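Local coordinates for transaminase (Bacillus megaterium, PDB 5G09) that catalyses S-selective transfer of amino groups, probably between amines and carbonyl compounds, as a class-III aminotransferase of the family that uses pyridoxal phosphate, at the interface of chains A and B and the interface of chains A and C. Numbering follows the deposited sequence. Chains: chain A/B/C, Transaminase.

Contact 1: the interface of chains A and B. Residues chain A 27, 168-170; chain B 322-324.
Strand 168-169 of chain A pairs with strand 324-325 of chain B, while the loop at A:Thr27 approaches the B:Lys322 to B:Arg324 segment from another side. The pairing is an antiparallel bridge centred on A:Val169 and B:Arg324, a compact example of two subunits joined through main chain rather than side-chain identity. A:Val169 N gives a nearly straight bond to B:Arg324 O, 2.9 Å long (172° at H) and lying in the carbonyl plane. The return bond runs from B:Arg324 N to A:Val169 O at 2.8 Å, its donor tilted 19° from the plane.

Side chains frame this pair. The CG2 branch of A:Val169 meets B:Arg324 CB at 3.6 Å, the two side chains crossing at about a right angle. Beyond CB the arginine runs extended past the A:Gly170 carbonyl, whose O lies 3.5 Å from CD; this is packing rather than a bond. On the other flank, A:Leu168 CD1 sits above one face of the B:His323 imidazole, near its rim, and B:Lys322 CB covers the opposite face, so the ring lies between a partner leucine and its own preceding lysine. With the hydroxyl OG1 between backbone N and carbonyl carbon (chi1 67°), A:Thr27 turns its methyl CG2 to within 3.7 Å of B:His323 C.

In the fold, the B strand follows helix 314-321 after a two-residue loop, the A strand comes shortly after the 3-10 helix 162-164, and two-fold symmetry repeats the bridge with the chains exchanged.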
loop_
_atom_site.group_PDB
_atom_site.type_symbol
_atom_site.label_atom_id
_atom_site.label_comp_id
_atom_site.label_asym_id
_atom_site.label_seq_id
_atom_site.Cartn_x
_atom_site.Cartn_y
_atom_site.Cartn_z
ATOM N N THR A 27 -15.349 -21.740 17.548
ATOM C CA THR A 27 -14.138 -22.315 18.145
ATOM C C THR A 27 -14.234 -23.831 18.148
ATOM O O THR A 27 -15.329 -24.396 18.071
ATOM C CB THR A 27 -13.865 -21.834 19.586
ATOM O OG1 THR A 27 -14.891 -22.333 20.444
ATOM C CG2 THR A 27 -13.817 -20.310 19.685
ATOM N N LEU A 168 -9.920 -12.938 12.949
ATOM C CA LEU A 168 -10.264 -13.739 14.131
ATOM C C LEU A 168 -11.032 -12.914 15.148
ATOM O O LEU A 168 -10.690 -11.755 15.400
ATOM C CB LEU A 168 -9.001 -14.348 14.781
ATOM C CG LEU A 168 -8.165 -15.273 13.888
ATOM C CD1 LEU A 168 -6.869 -15.697 14.591
ATOM C CD2 LEU A 168 -8.963 -16.511 13.461
ATOM N N VAL A 169 -12.052 -13.519 15.734
ATOM C CA VAL A 169 -12.690 -12.960 16.891
ATOM C C VAL A 169 -12.765 -13.985 18.061
ATOM O O VAL A 169 -12.523 -15.203 17.866
ATOM C CB VAL A 169 -14.074 -12.376 16.522
ATOM C CG1 VAL A 169 -13.897 -11.241 15.488
ATOM C CG2 VAL A 169 -15.014 -13.476 16.023
ATOM N N GLY A 170 -13.115 -13.494 19.251
ATOM C CA GLY A 170 -13.166 -14.332 20.449
ATOM C C GLY A 170 -14.437 -15.129 20.645
ATOM O O GLY A 170 -15.432 -14.937 19.932
ATOM N N LYS B 322 -8.707 -21.976 18.702
ATOM C CA LYS B 322 -9.067 -21.160 19.859
ATOM C C LYS B 322 -9.876 -19.927 19.512
ATOM O O LYS B 322 -10.290 -19.225 20.404
ATOM C CB LYS B 322 -7.811 -20.678 20.598
ATOM C CG LYS B 322 -7.074 -21.771 21.353
ATOM C CD LYS B 322 -5.670 -21.330 21.782
ATOM C CE LYS B 322 -5.695 -20.221 22.827
ATOM N NZ LYS B 322 -4.433 -20.076 23.632
ATOM N N HIS B 323 -10.088 -19.653 18.229
ATOM C CA HIS B 323 -10.797 -18.440 17.784
ATOM C C HIS B 323 -11.951 -18.749 16.855
ATOM O O HIS B 323 -12.013 -19.839 16.276
ATOM C CB HIS B 323 -9.814 -17.555 17.027
ATOM C CG HIS B 323 -8.561 -17.284 17.796
ATOM N ND1 HIS B 323 -7.411 -18.034 17.641
ATOM C CD2 HIS B 323 -8.304 -16.394 18.782
ATOM C CE1 HIS B 323 -6.485 -17.591 18.474
ATOM N NE2 HIS B 323 -6.999 -16.593 19.172
ATOM N N ARG B 324 -12.833 -17.770 16.681
ATOM C CA ARG B 324 -13.860 -17.816 15.644
ATOM C C ARG B 324 -13.271 -17.150 14.402
ATOM O O ARG B 324 -12.923 -15.952 14.419
ATOM C CB ARG B 324 -15.125 -17.085 16.096
ATOM C CG ARG B 324 -15.802 -17.748 17.284
ATOM C CD ARG B 324 -17.059 -17.010 17.682
ATOM N NE ARG B 324 -17.829 -17.772 18.675
ATOM C CZ ARG B 324 -18.664 -17.243 19.573
ATOM N NH1 ARG B 324 -18.857 -15.931 19.644
ATOM N NH2 ARG B 324 -19.318 -18.050 20.408
#

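Contact 2: the interface of chains A and B. Residues chain A 13, 16-17, 21; chain B 91-92, 95-96, 99.
Helix 10-20 of chain A crosses helix 92-105 of chain B at an oblique angle, so tightly that A:Trp16 CA and B:Ala95 CA are 5.4 Å apart. The small alanine permits this approach: B:Ala95 CB rests 3.7 Å from A:Trp16 CB and faces the A:Val13 carbonyl.

The indole illustrates how an aromatic plate can be seated on the aliphatic part of a charged residue. B:Lys99 lays CG over the middle of one indole face, 3.6 Å from the centroid of the five-membered ring and 3.8 Å from that of the six-membered ring. A bend at chi2 (-90°) turns the lysine so that CD and CE continue across the benzo part towards CZ2. At the benzo rim, on the same side of the indole plane, A:Trp16 CE3 meets B:Lys96 CA at 3.7 Å, the tryptophan and that lysine side chain lying side by side and pointing the same way. Were the indole of A:Trp16 replaced by an alanine, the B:Lys99 methylenes would probably lose their aromatic partner and a gap would open over the B helix.

A:Val13 straddles the start of the B helix, CG1 lying 3.5 Å from B:Thr91 O and CG2 against B:Asp92 CA and CB. A water extends the contact, 2.8 Å from the A:Asp17 carboxylate atom OD2 and also bonded to B:Thr91 N and O.

Together these contacts clasp the N-terminal helix of one subunit onto its neighbour, probably helping to stabilise the dimer.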
loop_
_atom_site.group_PDB
_atom_site.type_symbol
_atom_site.label_atom_id
_atom_site.label_comp_id
_atom_site.label_asym_id
_atom_site.label_seq_id
_atom_site.Cartn_x
_atom_site.Cartn_y
_atom_site.Cartn_z
ATOM N N VAL A 13 -17.205 -40.218 10.910
ATOM C CA VAL A 13 -17.196 -38.991 10.103
ATOM C C VAL A 13 -17.124 -37.783 11.041
ATOM O O VAL A 13 -16.288 -36.898 10.866
ATOM C CB VAL A 13 -18.414 -38.893 9.159
ATOM C CG1 VAL A 13 -18.495 -37.520 8.491
ATOM C CG2 VAL A 13 -18.341 -39.993 8.109
ATOM N N TRP A 16 -13.634 -37.410 12.497
ATOM C CA TRP A 16 -12.655 -36.904 11.511
ATOM C C TRP A 16 -12.852 -35.407 11.233
ATOM O O TRP A 16 -11.882 -34.676 11.037
ATOM C CB TRP A 16 -12.738 -37.672 10.181
ATOM C CG TRP A 16 -12.298 -39.127 10.231
ATOM C CD1 TRP A 16 -11.547 -39.737 11.210
ATOM C CD2 TRP A 16 -12.547 -40.141 9.236
ATOM N NE1 TRP A 16 -11.314 -41.068 10.876
ATOM C CE2 TRP A 16 -11.931 -41.341 9.685
ATOM C CE3 TRP A 16 -13.249 -40.157 8.029
ATOM C CZ2 TRP A 16 -11.982 -42.538 8.948
ATOM C CZ3 TRP A 16 -13.311 -41.345 7.303
ATOM C CH2 TRP A 16 -12.671 -42.517 7.759
ATOM N N ASP A 17 -14.121 -34.986 11.201
ATOM C CA ASP A 17 -14.500 -33.622 10.925
ATOM C C ASP A 17 -13.990 -32.687 12.044
ATOM O O ASP A 17 -13.375 -31.636 11.765
ATOM C CB ASP A 17 -16.024 -33.550 10.735
ATOM C CG ASP A 17 -16.533 -32.129 10.474
ATOM O OD1 ASP A 17 -16.754 -31.390 11.434
ATOM O OD2 ASP A 17 -16.758 -31.763 9.311
ATOM N N LEU A 21 -10.364 -30.997 10.257
ATOM C CA LEU A 21 -10.811 -29.857 9.445
ATOM C C LEU A 21 -10.729 -28.570 10.233
ATOM O O LEU A 21 -11.112 -28.537 11.416
ATOM C CB LEU A 21 -12.244 -30.072 8.933
ATOM C CG LEU A 21 -12.483 -31.227 7.953
ATOM C CD1 LEU A 21 -13.975 -31.386 7.701
ATOM C CD2 LEU A 21 -11.762 -30.918 6.654
ATOM N N THR B 91 -19.937 -33.676 5.906
ATOM C CA THR B 91 -20.227 -34.774 5.012
ATOM C C THR B 91 -19.154 -35.830 5.171
ATOM O O THR B 91 -18.041 -35.548 5.646
ATOM C CB THR B 91 -20.297 -34.352 3.524
ATOM O OG1 THR B 91 -18.986 -34.002 3.038
ATOM C CG2 THR B 91 -21.305 -33.223 3.307
ATOM N N ASP B 92 -19.478 -37.057 4.779
ATOM C CA ASP B 92 -18.483 -38.112 4.794
ATOM C C ASP B 92 -17.307 -37.769 3.874
ATOM O O ASP B 92 -16.145 -37.979 4.240
ATOM C CB ASP B 92 -19.109 -39.475 4.403
ATOM C CG ASP B 92 -19.868 -39.434 3.067
ATOM O OD1 ASP B 92 -20.564 -38.437 2.740
ATOM O OD2 ASP B 92 -19.780 -40.433 2.320
ATOM N N ALA B 95 -14.789 -35.042 5.329
ATOM C CA ALA B 95 -13.970 -35.532 6.459
ATOM C C ALA B 95 -12.981 -36.624 6.018
ATOM O O ALA B 95 -11.823 -36.644 6.425
ATOM C CB ALA B 95 -14.846 -36.034 7.585
ATOM N N LYS B 96 -13.443 -37.548 5.189
ATOM C CA LYS B 96 -12.579 -38.610 4.685
ATOM C C LYS B 96 -11.396 -38.080 3.864
ATOM O O LYS B 96 -10.276 -38.597 3.967
ATOM C CB LYS B 96 -13.376 -39.603 3.852
ATOM C CG LYS B 96 -12.496 -40.661 3.203
ATOM C CD LYS B 96 -13.327 -41.875 2.950
ATOM C CE LYS B 96 -12.824 -42.586 1.730
ATOM N NZ LYS B 96 -13.918 -43.404 1.126
ATOM N N LYS B 99 -8.837 -36.916 6.359
ATOM C CA LYS B 99 -8.292 -38.081 7.035
ATOM C C LYS B 99 -7.289 -38.841 6.125
ATOM O O LYS B 99 -6.208 -39.253 6.576
ATOM C CB LYS B 99 -9.440 -38.977 7.550
ATOM C CG LYS B 99 -8.976 -40.264 8.224
ATOM C CD LYS B 99 -8.851 -41.381 7.221
ATOM C CE LYS B 99 -8.423 -42.677 7.889
ATOM N NZ LYS B 99 -8.292 -43.684 6.804
HETATM O O HOH W 1 -17.121 -33.137 6.918
#

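Contact 3: the interface of chains A and C. Residues chain A 197, 218, 222; chain C 191-193, 197-198, 218.
A:Met197 and C:Phe198 approach from opposite directions, the extended methionine reaching the distal rim of the phenyl ring. A:Met197 CE, the methyl, lies 3.4 Å from C:Phe198 CZ, and the sulfur, SD, stands at the ring edge, in plane. The same methyl also rests over a face of the C:Tyr218 ring, offset towards the rim and 4.0 Å from the centroid, so one flexible side chain serves two aromatic groups turned differently towards it.

A:Tyr218 plays the larger part on the chain A side. Its CG is anti to the backbone N (chi1 -168°), which sends the ring away from helix 214-226 towards chain C. There it crosses C:Pro193 at about a right angle: A:Tyr218 CE1 touches C:Pro193 CB at 3.6 Å, while the phenol oxygen A:Tyr218 OH sits 3.3 Å from C:Pro193 CA, a van der Waals approach. C:Met197 brings its sulfur to the edge of the tyrosine ring in its plane, but this residue is poorly ordered and the contact is correspondingly uncertain. A:Tyr218 CE2 and C:Tyr218 CE2 meet at 4.1 Å, with the two ring planes steeply inclined. Further along the helix, A:Met222 and C:Met191 slide past each other in opposite directions, a loose contact.

Within the fold, helix 214-226 of chain A thus lies against the end of strand 189-192 of chain C and the loop following it, close to the two-fold axis that relates the chains.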
loop_
_atom_site.group_PDB
_atom_site.type_symbol
_atom_site.label_atom_id
_atom_site.label_comp_id
_atom_site.label_asym_id
_atom_site.label_seq_id
_atom_site.Cartn_x
_atom_site.Cartn_y
_atom_site.Cartn_z
ATOM N N MET A 197 -27.587 5.734 3.522
ATOM C CA MET A 197 -26.667 6.615 4.264
ATOM C C MET A 197 -27.355 7.299 5.418
ATOM O O MET A 197 -27.238 6.836 6.553
ATOM C CB MET A 197 -26.005 7.663 3.343
ATOM C CG MET A 197 -24.777 8.304 3.987
ATOM S SD MET A 197 -24.054 9.764 3.196
ATOM C CE MET A 197 -22.574 9.973 4.191
ATOM N N TYR A 218 -22.459 12.076 -2.408
ATOM C CA TYR A 218 -21.235 11.867 -1.649
ATOM C C TYR A 218 -20.193 10.975 -2.371
ATOM O O TYR A 218 -18.961 11.236 -2.335
ATOM C CB TYR A 218 -21.564 11.279 -0.289
ATOM C CG TYR A 218 -20.355 11.326 0.586
ATOM C CD1 TYR A 218 -19.901 12.540 1.108
ATOM C CD2 TYR A 218 -19.607 10.175 0.840
ATOM C CE1 TYR A 218 -18.762 12.587 1.896
ATOM C CE2 TYR A 218 -18.475 10.209 1.619
ATOM C CZ TYR A 218 -18.061 11.408 2.148
ATOM O OH TYR A 218 -16.933 11.450 2.918
ATOM N N MET A 222 -16.383 11.984 -3.645
ATOM C CA MET A 222 -15.199 11.190 -3.379
ATOM C C MET A 222 -14.420 10.992 -4.653
ATOM O O MET A 222 -13.197 11.154 -4.660
ATOM C CB MET A 222 -15.573 9.825 -2.786
ATOM C CG MET A 222 -16.074 9.875 -1.351
ATOM S SD MET A 222 -16.704 8.275 -0.806
ATOM C CE MET A 222 -15.421 7.199 -1.428
ATOM N N MET C 191 -10.580 8.858 4.417
ATOM C CA MET C 191 -11.127 10.204 4.292
ATOM C C MET C 191 -12.591 10.267 4.802
ATOM O O MET C 191 -13.482 9.612 4.255
ATOM C CB MET C 191 -11.017 10.710 2.847
ATOM C CG MET C 191 -11.632 12.108 2.640
ATOM S SD MET C 191 -11.459 12.685 0.930
ATOM C CE MET C 191 -12.904 11.921 0.197
ATOM N N ALA C 192 -12.828 11.045 5.857
ATOM C CA ALA C 192 -14.173 11.203 6.377
ATOM C C ALA C 192 -14.737 12.474 5.728
ATOM O O ALA C 192 -14.008 13.217 5.076
ATOM C CB ALA C 192 -14.166 11.301 7.899
ATOM N N PRO C 193 -16.047 12.722 5.871
ATOM C CA PRO C 193 -16.556 13.899 5.169
ATOM C C PRO C 193 -16.118 15.215 5.812
ATOM O O PRO C 193 -15.786 15.261 7.003
ATOM C CB PRO C 193 -18.083 13.734 5.252
ATOM C CG PRO C 193 -18.328 12.744 6.344
ATOM C CD PRO C 193 -17.122 11.860 6.409
ATOM N N MET C 197 -20.184 19.625 4.701
ATOM C CA MET C 197 -21.125 18.966 3.842
ATOM C C MET C 197 -22.280 18.533 4.735
ATOM O O MET C 197 -22.182 18.602 5.972
ATOM C CB MET C 197 -20.477 17.793 3.152
ATOM C CG MET C 197 -21.103 17.512 1.814
ATOM S SD MET C 197 -20.562 15.869 1.371
ATOM C CE MET C 197 -22.003 15.355 0.430
ATOM N N PHE C 198 -23.379 18.108 4.135
ATOM C CA PHE C 198 -24.568 17.802 4.928
ATOM C C PHE C 198 -25.212 19.127 5.369
ATOM O O PHE C 198 -25.321 19.431 6.572
ATOM C CB PHE C 198 -24.236 16.881 6.131
ATOM C CG PHE C 198 -23.516 15.609 5.749
ATOM C CD1 PHE C 198 -24.183 14.571 5.095
ATOM C CD2 PHE C 198 -22.166 15.443 6.042
ATOM C CE1 PHE C 198 -23.518 13.399 4.737
ATOM C CE2 PHE C 198 -21.500 14.275 5.687
ATOM C CZ PHE C 198 -22.172 13.254 5.038
ATOM N N TYR C 218 -21.179 9.842 10.376
ATOM C CA TYR C 218 -20.564 9.047 9.328
ATOM C C TYR C 218 -19.083 8.689 9.624
ATOM O O TYR C 218 -18.614 7.577 9.348
ATOM C CB TYR C 218 -20.714 9.670 7.941
ATOM C CG TYR C 218 -20.268 8.679 6.900
ATOM C CD1 TYR C 218 -20.880 7.413 6.818
ATOM C CD2 TYR C 218 -19.193 8.950 6.056
ATOM C CE1 TYR C 218 -20.447 6.468 5.908
ATOM C CE2 TYR C 218 -18.762 8.017 5.129
ATOM C CZ TYR C 218 -19.395 6.782 5.064
ATOM O OH TYR C 218 -18.967 5.836 4.171
#

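Contact 1 and contact 2 belong to the same A-B interface, with their C-alpha centres about 21 Å apart, yet use different elements: short paired strands in one, crossed helices in the other. Contact 3 joins chain A to chain C, about 33 Å from contact 1 and 49 Å from contact 2, and shares no residue with either. Chain A therefore presents separate surfaces to two partners, consistent with a four-chain assembly that may be a pair of dimers. By family precedent the A-B pair is probably the catalytic dimer; the A-C contact may join two such dimers or reflect crystal packing.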